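PDB 6GKV: coclaurine N-methyltransferase from Coptis japonica, which catalyses transfer of a methyl group from S-adenosyl-L-methionine to the ring nitrogen of coclaurine and related tetrahydroisoquinolines in alkaloid biosynthesis. Local coordinates for residues 282-287 and 332-337; 290-295 and 326-331. All coordinates share one frame; numbering follows the deposited sequence.

In the fold
Helices 281-297 and 313-335 touch at two levels and together line part of the pocket for N-methylheliamine (F2W), a ligand consistent with a methylated product. Contact 1 joins the start of the first helix to the end of the second; contact 2, centred about 10 Å from the centre of contact 1, pairs a later part of the first with an earlier part of the second, as their near-antiparallel course requires. The two meet directly: Ser285 OG lies 2.6 Å from Met331 O, a probable hydrogen bond, and Phe284 CE1 packs on Trp291 CH2 at 3.9 Å. Contact 1 reaches F2W through Phe284, Met333 and Phe334, contact 2 through Phe326 and Gly330. The Phe284 side chain is about 9 Å from S-adenosyl-L-homocysteine.

Contact 1. Residues 282-287 and 332-337; sequences KHFSRT and EMFGYN. With F2W (6,7-dimethoxy-2-methyl-1,2,3,4-tetrahydroisoquinolin-2-ium), chain D.
The backbones come closest where Ser285, on helix 281-297, faces Gly335 near the end of helix 313-335, their CA atoms 4.9 Å apart. Here Ser285 sets CB and OG directly against the glycine, OG 3.4 Å from Gly335 CA, and a CB on residue 335 would run into that hydroxyl. With OG anti to the backbone N (chi1 -172°), the hydroxyl is turned to helix 313-335, where it meets Gly335 and bonds to Met331 O, one turn back.

Towards the pocket the contact becomes aromatic. Phe284 and Phe334 form an edge-to-face pair with centroids 5.0 Å apart and planes at 61°; Phe284 CD2 stands 3.7 Å above the Phe334 plane, over the ring centre. The outer atoms of the Phe284 ring continue to the ligand, CE2 lying 3.7 Å from F2W CAA. Phe334 instead meets it at its rim, where CE1 is 3.7 Å from the methoxy oxygen OAL in the plane of the ring. Met333 adds its sulphur, SD approaching the methoxy carbon CAN at 3.6 Å. Ile228 of strand 221-230 touches both phenylalanines, tying the pair to the central sheet.

Between the segments cohesion is thus apolar and aromatic, consistent with a pocket wall that fits the dimethoxy-substituted ring, while a hydrogen bond to the ligand comes from elsewhere in the pocket, from Glu198.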
loop_
_atom_site.group_PDB
_atom_site.type_symbol
_atom_site.label_atom_id
_atom_site.label_comp_id
_atom_site.label_asym_id
_atom_site.label_seq_id
_atom_site.Cartn_x
_atom_site.Cartn_y
_atom_site.Cartn_z
ATOM N N LYS A 282 1.199 14.454 -14.521
ATOM C CA LYS A 282 1.395 15.624 -15.376
ATOM C C LYS A 282 2.814 15.677 -15.937
ATOM O O LYS A 282 3.059 16.260 -16.985
ATOM C CB LYS A 282 1.092 16.916 -14.598
ATOM C CG LYS A 282 -0.376 17.277 -14.552
ATOM C CD LYS A 282 -0.564 18.793 -14.426
ATOM C CE LYS A 282 0.095 19.323 -13.155
ATOM N NZ LYS A 282 -0.773 20.235 -12.345
ATOM N N HIS A 283 3.754 15.091 -15.214
ATOM C CA HIS A 283 5.136 15.043 -15.670
ATOM C C HIS A 283 5.314 14.107 -16.853
ATOM O O HIS A 283 5.952 14.461 -17.858
ATOM C CB HIS A 283 6.048 14.613 -14.530
ATOM C CG HIS A 283 5.990 15.516 -13.344
ATOM N ND1 HIS A 283 6.719 16.684 -13.262
ATOM C CD2 HIS A 283 5.312 15.413 -12.177
ATOM C CE1 HIS A 283 6.488 17.265 -12.101
ATOM N NE2 HIS A 283 5.644 16.510 -11.419
ATOM N N PHE A 284 4.753 12.911 -16.773
ATOM C CA PHE A 284 4.910 12.034 -17.925
ATOM C C PHE A 284 3.986 12.491 -19.047
ATOM O O PHE A 284 4.280 12.289 -20.232
ATOM C CB PHE A 284 4.674 10.561 -17.577
ATOM C CG PHE A 284 5.369 9.621 -18.525
ATOM C CD1 PHE A 284 6.365 10.107 -19.339
ATOM C CD2 PHE A 284 5.097 8.270 -18.560
ATOM C CE1 PHE A 284 7.030 9.301 -20.221
ATOM C CE2 PHE A 284 5.803 7.447 -19.440
ATOM C CZ PHE A 284 6.756 7.975 -20.285
ATOM N N SER A 285 2.894 13.145 -18.688
ATOM C CA SER A 285 2.021 13.670 -19.717
ATOM C C SER A 285 2.783 14.709 -20.510
ATOM O O SER A 285 2.775 14.687 -21.738
ATOM C CB SER A 285 0.750 14.259 -19.123
ATOM O OG SER A 285 -0.152 14.602 -20.163
ATOM N N ARG A 286 3.471 15.602 -19.808
ATOM C CA ARG A 286 4.142 16.703 -20.483
ATOM C C ARG A 286 5.336 16.192 -21.268
ATOM O O ARG A 286 5.654 16.705 -22.347
ATOM C CB ARG A 286 4.568 17.768 -19.486
ATOM C CG ARG A 286 3.422 18.698 -19.052
ATOM C CD ARG A 286 3.945 20.086 -18.684
ATOM N NE ARG A 286 4.800 20.633 -19.736
ATOM C CZ ARG A 286 5.651 21.641 -19.565
ATOM N NH1 ARG A 286 5.768 22.215 -18.373
ATOM N NH2 ARG A 286 6.397 22.064 -20.584
ATOM N N THR A 287 5.984 15.169 -20.725
ATOM C CA THR A 287 7.107 14.510 -21.385
ATOM C C THR A 287 6.722 13.993 -22.780
ATOM O O THR A 287 7.373 14.307 -23.761
ATOM C CB THR A 287 7.637 13.333 -20.523
ATOM O OG1 THR A 287 8.172 13.844 -19.302
ATOM C CG2 THR A 287 8.732 12.628 -21.223
ATOM N N GLU A 332 -2.508 11.568 -22.895
ATOM C CA GLU A 332 -3.854 11.531 -22.374
ATOM C C GLU A 332 -3.970 10.622 -21.168
ATOM O O GLU A 332 -4.775 10.872 -20.283
ATOM C CB GLU A 332 -4.833 11.072 -23.455
ATOM C CG GLU A 332 -5.019 12.044 -24.602
ATOM C CD GLU A 332 -5.373 13.430 -24.148
ATOM O OE1 GLU A 332 -6.414 13.584 -23.461
ATOM O OE2 GLU A 332 -4.613 14.370 -24.488
ATOM N N MET A 333 -3.194 9.545 -21.145
ATOM C CA MET A 333 -3.334 8.572 -20.085
ATOM C C MET A 333 -2.814 9.159 -18.774
ATOM O O MET A 333 -3.501 9.166 -17.760
ATOM C CB MET A 333 -2.597 7.286 -20.441
ATOM C CG MET A 333 -2.323 6.439 -19.255
ATOM S SD MET A 333 -1.427 4.937 -19.525
ATOM C CE MET A 333 -2.795 3.966 -19.863
ATOM N N PHE A 334 -1.596 9.677 -18.812
ATOM C CA PHE A 334 -0.982 10.226 -17.630
ATOM C C PHE A 334 -1.498 11.605 -17.250
ATOM O O PHE A 334 -1.490 11.954 -16.083
ATOM C CB PHE A 334 0.520 10.228 -17.819
ATOM C CG PHE A 334 1.084 8.858 -17.751
ATOM C CD1 PHE A 334 1.158 8.066 -18.901
ATOM C CD2 PHE A 334 1.448 8.310 -16.522
ATOM C CE1 PHE A 334 1.627 6.770 -18.837
ATOM C CE2 PHE A 334 1.917 7.006 -16.449
ATOM C CZ PHE A 334 2.011 6.243 -17.601
ATOM N N GLY A 335 -1.961 12.384 -18.217
ATOM C CA GLY A 335 -2.520 13.694 -17.908
ATOM C C GLY A 335 -3.980 13.629 -17.504
ATOM O O GLY A 335 -4.547 14.644 -17.110
ATOM N N TYR A 336 -4.587 12.439 -17.582
ATOM C CA TYR A 336 -6.003 12.266 -17.242
ATOM C C TYR A 336 -6.319 12.797 -15.843
ATOM O O TYR A 336 -5.499 12.640 -14.904
ATOM C CB TYR A 336 -6.406 10.789 -17.344
ATOM C CG TYR A 336 -7.902 10.584 -17.507
ATOM C CD1 TYR A 336 -8.503 10.731 -18.753
ATOM C CD2 TYR A 336 -8.718 10.258 -16.422
ATOM C CE1 TYR A 336 -9.856 10.556 -18.914
ATOM C CE2 TYR A 336 -10.096 10.069 -16.584
ATOM C CZ TYR A 336 -10.647 10.228 -17.837
ATOM O OH TYR A 336 -11.996 10.047 -18.028
ATOM N N ASN A 337 -7.497 13.413 -15.701
ATOM C CA ASN A 337 -7.935 14.032 -14.422
ATOM C C ASN A 337 -6.849 14.795 -13.698
ATOM O O ASN A 337 -6.582 14.522 -12.537
ATOM C CB ASN A 337 -8.476 12.983 -13.456
ATOM C CG ASN A 337 -9.825 12.469 -13.863
ATOM O OD1 ASN A 337 -10.561 13.129 -14.617
ATOM N ND2 ASN A 337 -10.174 11.282 -13.366
HETATM C CAM F2W D . 3.547 6.334 -23.559
HETATM O OAK F2W D . 2.925 5.453 -22.596
HETATM C CAB F2W D . 3.881 4.736 -21.920
HETATM C CAA F2W D . 5.255 4.901 -22.128
HETATM C CAF F2W D . 6.134 4.108 -21.395
HETATM C CAJ F2W D . 7.509 4.226 -21.505
HETATM C CAI F2W D . 8.378 2.998 -21.082
HETATM N NAH F2W D . 8.012 2.760 -19.676
HETATM C CAO F2W D . 8.639 1.449 -19.417
HETATM C CAG F2W D . 6.591 2.446 -19.847
HETATM C CAE F2W D . 5.666 3.250 -20.437
HETATM C CAD F2W D . 4.299 3.063 -20.253
HETATM C CAC F2W D . 3.410 3.842 -20.972
HETATM O OAL F2W D . 2.047 3.753 -20.873
HETATM C CAN F2W D . 1.477 2.848 -19.908
#

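Contact 2. Residues 290-295 and 326-331; sequences EWLKRL and FCLSGM. With F2W (6,7-dimethoxy-2-methyl-1,2,3,4-tetrahydroisoquinolin-2-ium), chain D.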
loop_
_atom_site.group_PDB
_atom_site.type_symbol
_atom_site.label_atom_id
_atom_site.label_comp_id
_atom_site.label_asym_id
_atom_site.label_seq_id
_atom_site.Cartn_x
_atom_site.Cartn_y
_atom_site.Cartn_z
ATOM N N GLU A 290 6.125 16.733 -25.221
ATOM C CA GLU A 290 7.278 17.437 -25.757
ATOM C C GLU A 290 7.908 16.599 -26.863
ATOM O O GLU A 290 8.454 17.135 -27.827
ATOM C CB GLU A 290 8.284 17.766 -24.641
ATOM C CG GLU A 290 7.774 18.828 -23.639
ATOM C CD GLU A 290 7.614 20.217 -24.258
ATOM O OE1 GLU A 290 8.551 20.675 -24.947
ATOM O OE2 GLU A 290 6.555 20.863 -24.046
ATOM N N TRP A 291 7.809 15.283 -26.702
ATOM C CA TRP A 291 8.255 14.327 -27.693
ATOM C C TRP A 291 7.446 14.482 -28.985
ATOM O O TRP A 291 8.000 14.515 -30.094
ATOM C CB TRP A 291 8.109 12.902 -27.151
ATOM C CG TRP A 291 9.120 12.502 -26.119
ATOM C CD1 TRP A 291 10.308 13.115 -25.850
ATOM C CD2 TRP A 291 9.028 11.388 -25.216
ATOM N NE1 TRP A 291 10.965 12.450 -24.837
ATOM C CE2 TRP A 291 10.198 11.387 -24.428
ATOM C CE3 TRP A 291 8.065 10.390 -24.992
ATOM C CZ2 TRP A 291 10.441 10.428 -23.443
ATOM C CZ3 TRP A 291 8.307 9.432 -24.003
ATOM C CH2 TRP A 291 9.489 9.457 -23.251
ATOM N N LEU A 292 6.127 14.565 -28.826
ATOM C CA LEU A 292 5.220 14.711 -29.957
ATOM C C LEU A 292 5.486 16.004 -30.738
ATOM O O LEU A 292 5.541 15.980 -31.963
ATOM C CB LEU A 292 3.779 14.666 -29.471
ATOM C CG LEU A 292 2.690 14.961 -30.496
ATOM C CD1 LEU A 292 2.696 13.903 -31.596
ATOM C CD2 LEU A 292 1.312 15.065 -29.819
ATOM N N LYS A 293 5.663 17.124 -30.034
ATOM C CA LYS A 293 6.041 18.388 -30.691
ATOM C C LYS A 293 7.300 18.211 -31.522
ATOM O O LYS A 293 7.437 18.802 -32.584
ATOM C CB LYS A 293 6.289 19.510 -29.677
ATOM C CG LYS A 293 5.054 20.203 -29.101
ATOM C CD LYS A 293 5.476 21.174 -27.979
ATOM C CE LYS A 293 4.299 21.618 -27.126
ATOM N NZ LYS A 293 4.724 22.299 -25.850
ATOM N N ARG A 294 8.228 17.406 -31.017
ATOM C CA ARG A 294 9.504 17.227 -31.692
ATOM C C ARG A 294 9.378 16.386 -32.944
ATOM O O ARG A 294 10.107 16.601 -33.898
ATOM C CB ARG A 294 10.527 16.613 -30.744
ATOM C CG ARG A 294 11.047 17.627 -29.763
ATOM C CD ARG A 294 11.913 17.022 -28.674
ATOM N NE ARG A 294 12.473 18.097 -27.869
ATOM C CZ ARG A 294 13.750 18.449 -27.885
ATOM N NH1 ARG A 294 14.620 17.787 -28.639
ATOM N NH2 ARG A 294 14.156 19.455 -27.125
ATOM N N LEU A 295 8.461 15.424 -32.939
ATOM C CA LEU A 295 8.157 14.677 -34.151
ATOM C C LEU A 295 7.704 15.628 -35.259
ATOM O O LEU A 295 8.459 15.916 -36.183
ATOM C CB LEU A 295 7.084 13.622 -33.884
ATOM C CG LEU A 295 7.516 12.441 -33.025
ATOM C CD1 LEU A 295 6.418 11.386 -32.944
ATOM C CD2 LEU A 295 8.790 11.859 -33.593
ATOM N N PHE A 326 2.048 6.686 -29.754
ATOM C CA PHE A 326 2.829 6.398 -28.557
ATOM C C PHE A 326 2.678 7.551 -27.585
ATOM O O PHE A 326 2.263 7.396 -26.446
ATOM C CB PHE A 326 4.298 6.219 -28.934
ATOM C CG PHE A 326 5.179 5.807 -27.804
ATOM C CD1 PHE A 326 5.391 4.456 -27.533
ATOM C CD2 PHE A 326 5.831 6.755 -27.034
ATOM C CE1 PHE A 326 6.229 4.060 -26.501
ATOM C CE2 PHE A 326 6.657 6.367 -25.998
ATOM C CZ PHE A 326 6.856 5.017 -25.735
ATOM N N CYS A 327 3.046 8.718 -28.086
ATOM C CA CYS A 327 3.064 9.957 -27.350
ATOM C C CYS A 327 1.655 10.471 -26.994
ATOM O O CYS A 327 1.452 11.055 -25.931
ATOM C CB CYS A 327 3.835 10.995 -28.162
ATOM S SG CYS A 327 5.525 10.551 -28.500
ATOM N N LEU A 328 0.685 10.238 -27.865
ATOM C CA LEU A 328 -0.685 10.653 -27.600
ATOM C C LEU A 328 -1.264 9.798 -26.488
ATOM O O LEU A 328 -1.945 10.327 -25.582
ATOM C CB LEU A 328 -1.555 10.535 -28.856
ATOM C CG LEU A 328 -1.332 11.457 -30.065
ATOM C CD1 LEU A 328 -2.356 11.105 -31.091
ATOM C CD2 LEU A 328 -1.474 12.933 -29.706
ATOM N N SER A 329 -1.031 8.481 -26.580
ATOM C CA SER A 329 -1.385 7.574 -25.492
ATOM C C SER A 329 -0.775 8.059 -24.171
ATOM O O SER A 329 -1.467 8.171 -23.166
ATOM C CB SER A 329 -0.917 6.155 -25.778
ATOM O OG SER A 329 -1.684 5.588 -26.814
ATOM N N GLY A 330 0.517 8.370 -24.192
ATOM C CA GLY A 330 1.188 8.890 -23.014
ATOM C C GLY A 330 0.588 10.188 -22.502
ATOM O O GLY A 330 0.339 10.331 -21.306
ATOM N N MET A 331 0.353 11.137 -23.402
ATOM C CA MET A 331 -0.240 12.417 -23.011
ATOM C C MET A 331 -1.581 12.281 -22.287
ATOM O O MET A 331 -1.772 12.813 -21.211
ATOM C CB MET A 331 -0.442 13.311 -24.226
ATOM C CG MET A 331 0.689 14.268 -24.474
ATOM S SD MET A 331 0.352 15.268 -25.931
ATOM C CE MET A 331 -1.045 16.203 -25.379
HETATM C CAM F2W D . 3.547 6.334 -23.559
HETATM O OAK F2W D . 2.925 5.453 -22.596
HETATM C CAB F2W D . 3.881 4.736 -21.920
HETATM C CAA F2W D . 5.255 4.901 -22.128
HETATM C CAF F2W D . 6.134 4.108 -21.395
HETATM C CAJ F2W D . 7.509 4.226 -21.505
HETATM C CAI F2W D . 8.378 2.998 -21.082
HETATM N NAH F2W D . 8.012 2.760 -19.676
HETATM C CAO F2W D . 8.639 1.449 -19.417
HETATM C CAG F2W D . 6.591 2.446 -19.847
HETATM C CAE F2W D . 5.666 3.250 -20.437
HETATM C CAD F2W D . 4.299 3.063 -20.253
HETATM C CAC F2W D . 3.410 3.842 -20.972
HETATM O OAL F2W D . 2.047 3.753 -20.873
HETATM C CAN F2W D . 1.477 2.848 -19.908
#
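Trp291 and Leu292 of helix 281-297 pack on Phe326, Cys327, Leu328 and Met331 of helix 313-335, a near-antiparallel helix pair attached to the Rossmann-like methyltransferase fold of the CFA/CMAS family. The short axes pass 9.2 Å apart at 152°, and Leu292 faces Cys327.

The tight part is the buried apolar seam. Cys327 fits between two neighbours, its SG 3.7 Å from Trp291 CB and its CB against Leu292 CB; with SG anti to the carbonyl carbon (chi1 -60°), the sulphur lies near the plane of the indole, at its edge. Leu292 sends CD2 onward to Leu328 CD2 at 3.5 Å and to SD of Met331; the two side chains, Leu292 and Met331, cross at about a right angle. Met85 of helix 79-85 touches both Trp291 and Cys327.

On the pocket side the helices touch through a single pair of ring atoms: Trp291 CZ3 reaches Phe326 CE2 at 4.0 Å, near the plane of the phenylalanine ring. One face of that ring receives the methoxy carbon CAM of F2W, 4.0 Å above the plane and displaced towards the rim. An alanine in place of Phe326 would probably leave CAM without this aromatic face and Trp291 CZ3 without this neighbour on helix 313-335, opening a gap beside the indole and the methoxy group. By contrast with the buried seam, exposed Lys293 on the solvent side takes no part in the helix pairing and instead forms a salt bridge with Glu290 of its own helix. Gly330 brings its CA to 3.5 Å from CAM, where a CB would clash, and Phe326 O approaches the same carbon at 3.3 Å.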